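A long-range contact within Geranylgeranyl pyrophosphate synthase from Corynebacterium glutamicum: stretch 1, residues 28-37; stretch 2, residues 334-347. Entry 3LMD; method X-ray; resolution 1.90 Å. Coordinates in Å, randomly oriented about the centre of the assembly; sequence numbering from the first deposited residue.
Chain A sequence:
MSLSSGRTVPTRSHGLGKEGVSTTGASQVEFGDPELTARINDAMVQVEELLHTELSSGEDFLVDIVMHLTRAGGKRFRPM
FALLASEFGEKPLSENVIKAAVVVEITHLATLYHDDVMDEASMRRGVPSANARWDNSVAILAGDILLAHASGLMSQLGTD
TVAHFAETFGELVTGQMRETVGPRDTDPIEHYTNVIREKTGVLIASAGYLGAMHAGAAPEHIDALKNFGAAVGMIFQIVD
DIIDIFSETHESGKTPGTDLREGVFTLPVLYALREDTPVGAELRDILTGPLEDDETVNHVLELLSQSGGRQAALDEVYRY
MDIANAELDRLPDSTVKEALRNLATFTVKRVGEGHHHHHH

Stretch 1, residues 28-37: QVEFGDPELT
Stretch 2 (334-347) STVKEALRNLATFT

A single carboxylate, that of Asp33, both caps its own helix and supplies the one direct hydrogen bond between stretches that lie about 300 residues apart in sequence. Its chi1 is t (-174°) and its CA-to-CB bond points toward the other stretch. Asp33 OD2 accepts from Leu36 N at 3.1 Å with an N-H...O angle of 170°, and from Glu35 N, also at 3.1 Å, but at 124°, a weak bond. That leaves Asp33 OD1 to accept from Thr335 OG1 at 2.8 Å, the threonine hydroxyl (chi1 p, 54°) being the donor.

From Val29 through Asp33 the backbone runs antiparallel to stretch 2. CA atoms pair as Val29 with Leu343 (6.3 Å between CA atoms), Phe31 with Ala339 (5.9 Å) and Asp33 with Thr335 (6.7 Å), so two residues of stretch 1 advance as far as about four of stretch 2. This ratio fits an extended loop segment (phi/psi -85/112 at Val29, -62/129 at Glu30, -70/136 at Phe31) laid along a helix. Gly32 (-78/7) breaks the extension, Asp33 (-118/106) follows, and a helix begins at Pro34 and continues past Thr37; past Asp33 the first stretch thus turns into its own helix, with Leu36 nearest Val336 at 7.5 Å between CA atoms. Stretch 2 is helical from Thr335 onward; Ser334 (-180/165, chi1 p) caps it, Ser334 OG accepting from Lys337 N at 3.0 Å.

The other direct side-chain contacts described here are apolar. The CA-to-CB bond of Leu36, chi1 t and chi2 p, points toward stretch 2: Leu36 CD1 lies 3.4 Å from Val336 CG2, a tight methyl contact with Val336 at chi1 t, while Leu36 CD2 is 4.3 Å from Ala339 CB. Ala339 also receives Phe31, whose CA-to-CB bond points sideways but whose ring end, at chi1 m (-49°) and chi2 -24°, brings Phe31 CD1 within 4.0 Å of Ala339 CB, an oblique approach. The small alanine methyl thus touches both large side chains.

At the other end the CA-to-CB bond of Val29, chi1 t, points toward stretch 2, and Val29 has the largest covered area of any residue in the contact, 81 Å². Val29 CG2 is 3.8 Å from Phe346 CD2 and 4.2 Å from the centroid of that ring, 29° off the normal, an off-centre CH-pi contact. Phe346 (chi1 t, chi2 88°) is otherwise exposed, and Val29 is poorly ordered, so the Val29 side of this pair is less sharply defined.

A water spans the polar margin, donating to Glu30 O at 3.0 Å and weakly to Asn342 OD1 at 3.5 Å; Asn342 has chi1 m. In total 382 Å² is buried, both sides summed.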

# COMPACT_ATOMS: atom_id res chain seq x y z
N GLN A 28 1.32 -1.75 -29.83
CA GLN A 28 1.46 -2.50 -31.08
C GLN A 28 1.43 -1.62 -32.34
O GLN A 28 1.10 -2.09 -33.43
CB GLN A 28 0.39 -3.59 -31.17
CG GLN A 28 0.69 -4.79 -30.28
CD GLN A 28 -0.53 -5.27 -29.52
OE1 GLN A 28 -1.66 -4.85 -29.80
NE2 GLN A 28 -0.31 -6.15 -28.55
N VAL A 29 1.78 -0.35 -32.18
CA VAL A 29 2.03 0.52 -33.33
C VAL A 29 3.49 0.31 -33.75
O VAL A 29 4.41 0.67 -33.01
CB VAL A 29 1.74 2.00 -32.99
CG1 VAL A 29 1.88 2.88 -34.23
CG2 VAL A 29 0.35 2.16 -32.38
N GLU A 30 3.71 -0.29 -34.91
CA GLU A 30 5.06 -0.68 -35.34
C GLU A 30 6.00 0.51 -35.48
O GLU A 30 5.67 1.49 -36.15
CB GLU A 30 5.00 -1.46 -36.66
CG GLU A 30 4.23 -2.76 -36.57
CD GLU A 30 3.90 -3.34 -37.93
OE1 GLU A 30 4.70 -3.14 -38.87
OE2 GLU A 30 2.84 -4.00 -38.06
N PHE A 31 7.18 0.42 -34.86
CA PHE A 31 8.21 1.44 -35.09
C PHE A 31 8.73 1.26 -36.51
O PHE A 31 8.98 0.14 -36.96
CB PHE A 31 9.38 1.36 -34.09
CG PHE A 31 8.97 1.26 -32.63
CD1 PHE A 31 7.74 1.73 -32.19
CD2 PHE A 31 9.84 0.72 -31.69
CE1 PHE A 31 7.37 1.64 -30.85
CE2 PHE A 31 9.49 0.62 -30.35
CZ PHE A 31 8.25 1.09 -29.92
N GLY A 32 8.89 2.37 -37.22
CA GLY A 32 9.45 2.33 -38.56
C GLY A 32 10.96 2.18 -38.51
O GLY A 32 11.64 2.26 -39.52
N ASP A 33 11.48 1.97 -37.30
CA ASP A 33 12.92 1.82 -37.10
C ASP A 33 13.19 0.42 -36.54
O ASP A 33 12.90 0.15 -35.37
CB ASP A 33 13.42 2.90 -36.13
CG ASP A 33 14.93 2.89 -35.97
OD1 ASP A 33 15.48 3.95 -35.61
OD2 ASP A 33 15.57 1.84 -36.19
N PRO A 34 13.73 -0.47 -37.39
CA PRO A 34 14.03 -1.86 -37.06
C PRO A 34 15.02 -2.03 -35.91
O PRO A 34 14.87 -2.97 -35.13
CB PRO A 34 14.62 -2.41 -38.37
CG PRO A 34 13.98 -1.58 -39.43
CD PRO A 34 13.95 -0.20 -38.83
N GLU A 35 16.03 -1.17 -35.80
CA GLU A 35 16.93 -1.29 -34.64
C GLU A 35 16.26 -0.81 -33.36
O GLU A 35 16.34 -1.47 -32.33
CB GLU A 35 18.27 -0.56 -34.81
CG GLU A 35 19.14 -1.13 -35.89
CD GLU A 35 18.91 -0.39 -37.17
OE1 GLU A 35 18.43 -1.02 -38.15
OE2 GLU A 35 19.18 0.83 -37.18
N LEU A 36 15.61 0.35 -33.42
CA LEU A 36 14.82 0.80 -32.28
C LEU A 36 14.01 -0.39 -31.79
O LEU A 36 14.05 -0.74 -30.60
CB LEU A 36 13.87 1.95 -32.67
CG LEU A 36 13.07 2.51 -31.49
CD1 LEU A 36 14.05 2.95 -30.38
CD2 LEU A 36 12.17 3.67 -31.91
N THR A 37 13.28 -1.02 -32.71
CA THR A 37 12.41 -2.16 -32.39
C THR A 37 13.17 -3.27 -31.63
O THR A 37 12.71 -3.75 -30.58
CB THR A 37 11.68 -2.69 -33.66
OG1 THR A 37 10.77 -1.70 -34.15
CG2 THR A 37 10.88 -3.97 -33.35
N SER A 334 14.10 12.61 -33.96
CA SER A 334 14.63 11.25 -33.92
C SER A 334 13.50 10.30 -34.21
O SER A 334 12.32 10.66 -34.15
CB SER A 334 15.22 10.91 -32.55
OG SER A 334 14.20 10.94 -31.54
N THR A 335 13.83 9.06 -34.53
CA THR A 335 12.84 8.06 -34.77
C THR A 335 12.10 7.74 -33.50
O THR A 335 10.98 7.33 -33.55
CB THR A 335 13.42 6.75 -35.29
OG1 THR A 335 14.43 6.29 -34.41
CG2 THR A 335 13.97 6.92 -36.63
N VAL A 336 12.74 7.91 -32.37
CA VAL A 336 12.02 7.64 -31.11
C VAL A 336 11.00 8.75 -30.91
O VAL A 336 9.87 8.49 -30.54
CB VAL A 336 12.95 7.52 -29.91
CG1 VAL A 336 12.13 7.32 -28.58
CG2 VAL A 336 13.88 6.32 -30.11
N LYS A 337 11.40 10.00 -31.15
CA LYS A 337 10.41 11.08 -31.07
C LYS A 337 9.19 10.80 -31.93
O LYS A 337 8.04 11.01 -31.50
CB LYS A 337 11.04 12.43 -31.45
CG LYS A 337 10.06 13.61 -31.46
CD LYS A 337 10.81 14.95 -31.39
CE LYS A 337 10.07 16.03 -32.20
NZ LYS A 337 10.73 17.37 -32.01
N GLU A 338 9.42 10.34 -33.16
CA GLU A 338 8.31 10.11 -34.08
C GLU A 338 7.47 8.88 -33.70
O GLU A 338 6.28 8.84 -33.99
CB GLU A 338 8.81 9.99 -35.54
CG GLU A 338 9.31 11.34 -36.15
CD GLU A 338 8.38 12.54 -35.87
OE1 GLU A 338 7.16 12.47 -36.17
OE2 GLU A 338 8.87 13.56 -35.37
N ALA A 339 8.11 7.88 -33.08
CA ALA A 339 7.38 6.73 -32.55
C ALA A 339 6.43 7.17 -31.41
O ALA A 339 5.29 6.70 -31.31
CB ALA A 339 8.39 5.67 -32.01
N LEU A 340 6.90 8.08 -30.57
CA LEU A 340 6.04 8.63 -29.52
C LEU A 340 4.90 9.38 -30.14
O LEU A 340 3.77 9.22 -29.72
CB LEU A 340 6.81 9.51 -28.55
CG LEU A 340 7.85 8.73 -27.73
CD1 LEU A 340 8.68 9.71 -26.98
CD2 LEU A 340 7.16 7.72 -26.76
N ARG A 341 5.19 10.20 -31.13
CA ARG A 341 4.16 10.94 -31.79
C ARG A 341 3.16 10.01 -32.43
O ARG A 341 1.99 10.20 -32.30
CB ARG A 341 4.76 11.88 -32.83
CG ARG A 341 3.81 12.95 -33.32
CD ARG A 341 4.20 13.60 -34.62
NE ARG A 341 5.55 14.13 -34.66
CZ ARG A 341 5.93 15.27 -34.12
NH1 ARG A 341 5.06 16.00 -33.48
NH2 ARG A 341 7.17 15.65 -34.21
N ASN A 342 3.64 9.00 -33.11
CA ASN A 342 2.78 8.11 -33.84
C ASN A 342 1.85 7.36 -32.94
O ASN A 342 0.76 7.07 -33.30
CB ASN A 342 3.56 7.12 -34.67
CG ASN A 342 4.29 7.76 -35.82
OD1 ASN A 342 5.15 7.14 -36.41
ND2 ASN A 342 3.98 8.99 -36.13
N LEU A 343 2.28 7.02 -31.76
CA LEU A 343 1.38 6.33 -30.91
C LEU A 343 0.25 7.17 -30.36
O LEU A 343 -0.83 6.70 -30.13
CB LEU A 343 2.10 5.56 -29.84
CG LEU A 343 2.80 6.24 -28.72
CD1 LEU A 343 1.84 6.41 -27.67
CD2 LEU A 343 3.87 5.33 -28.27
N ALA A 344 0.52 8.45 -30.18
CA ALA A 344 -0.52 9.40 -29.87
C ALA A 344 -1.45 9.57 -31.04
O ALA A 344 -2.62 9.44 -30.89
CB ALA A 344 0.05 10.68 -29.46
N THR A 345 -0.88 9.84 -32.20
CA THR A 345 -1.64 10.12 -33.40
C THR A 345 -2.52 8.97 -33.79
O THR A 345 -3.65 9.11 -34.14
CB THR A 345 -0.73 10.44 -34.56
OG1 THR A 345 -0.07 11.67 -34.31
CG2 THR A 345 -1.52 10.60 -35.74
N PHE A 346 -1.96 7.79 -33.70
CA PHE A 346 -2.69 6.60 -34.08
C PHE A 346 -3.92 6.44 -33.19
O PHE A 346 -5.00 6.03 -33.63
CB PHE A 346 -1.79 5.37 -33.94
CG PHE A 346 -2.48 4.07 -34.29
CD1 PHE A 346 -2.49 3.61 -35.61
CD2 PHE A 346 -3.11 3.32 -33.31
CE1 PHE A 346 -3.13 2.41 -35.94
CE2 PHE A 346 -3.76 2.12 -33.64
CZ PHE A 346 -3.76 1.67 -34.95
N THR A 347 -3.76 6.77 -31.91
CA THR A 347 -4.88 6.67 -30.98
C THR A 347 -5.96 7.69 -31.35
O THR A 347 -7.14 7.37 -31.40
CB THR A 347 -4.41 6.91 -29.52
OG1 THR A 347 -3.36 5.98 -29.21
CG2 THR A 347 -5.57 6.73 -28.54
O HOH W 1 5.47 4.12 -34.72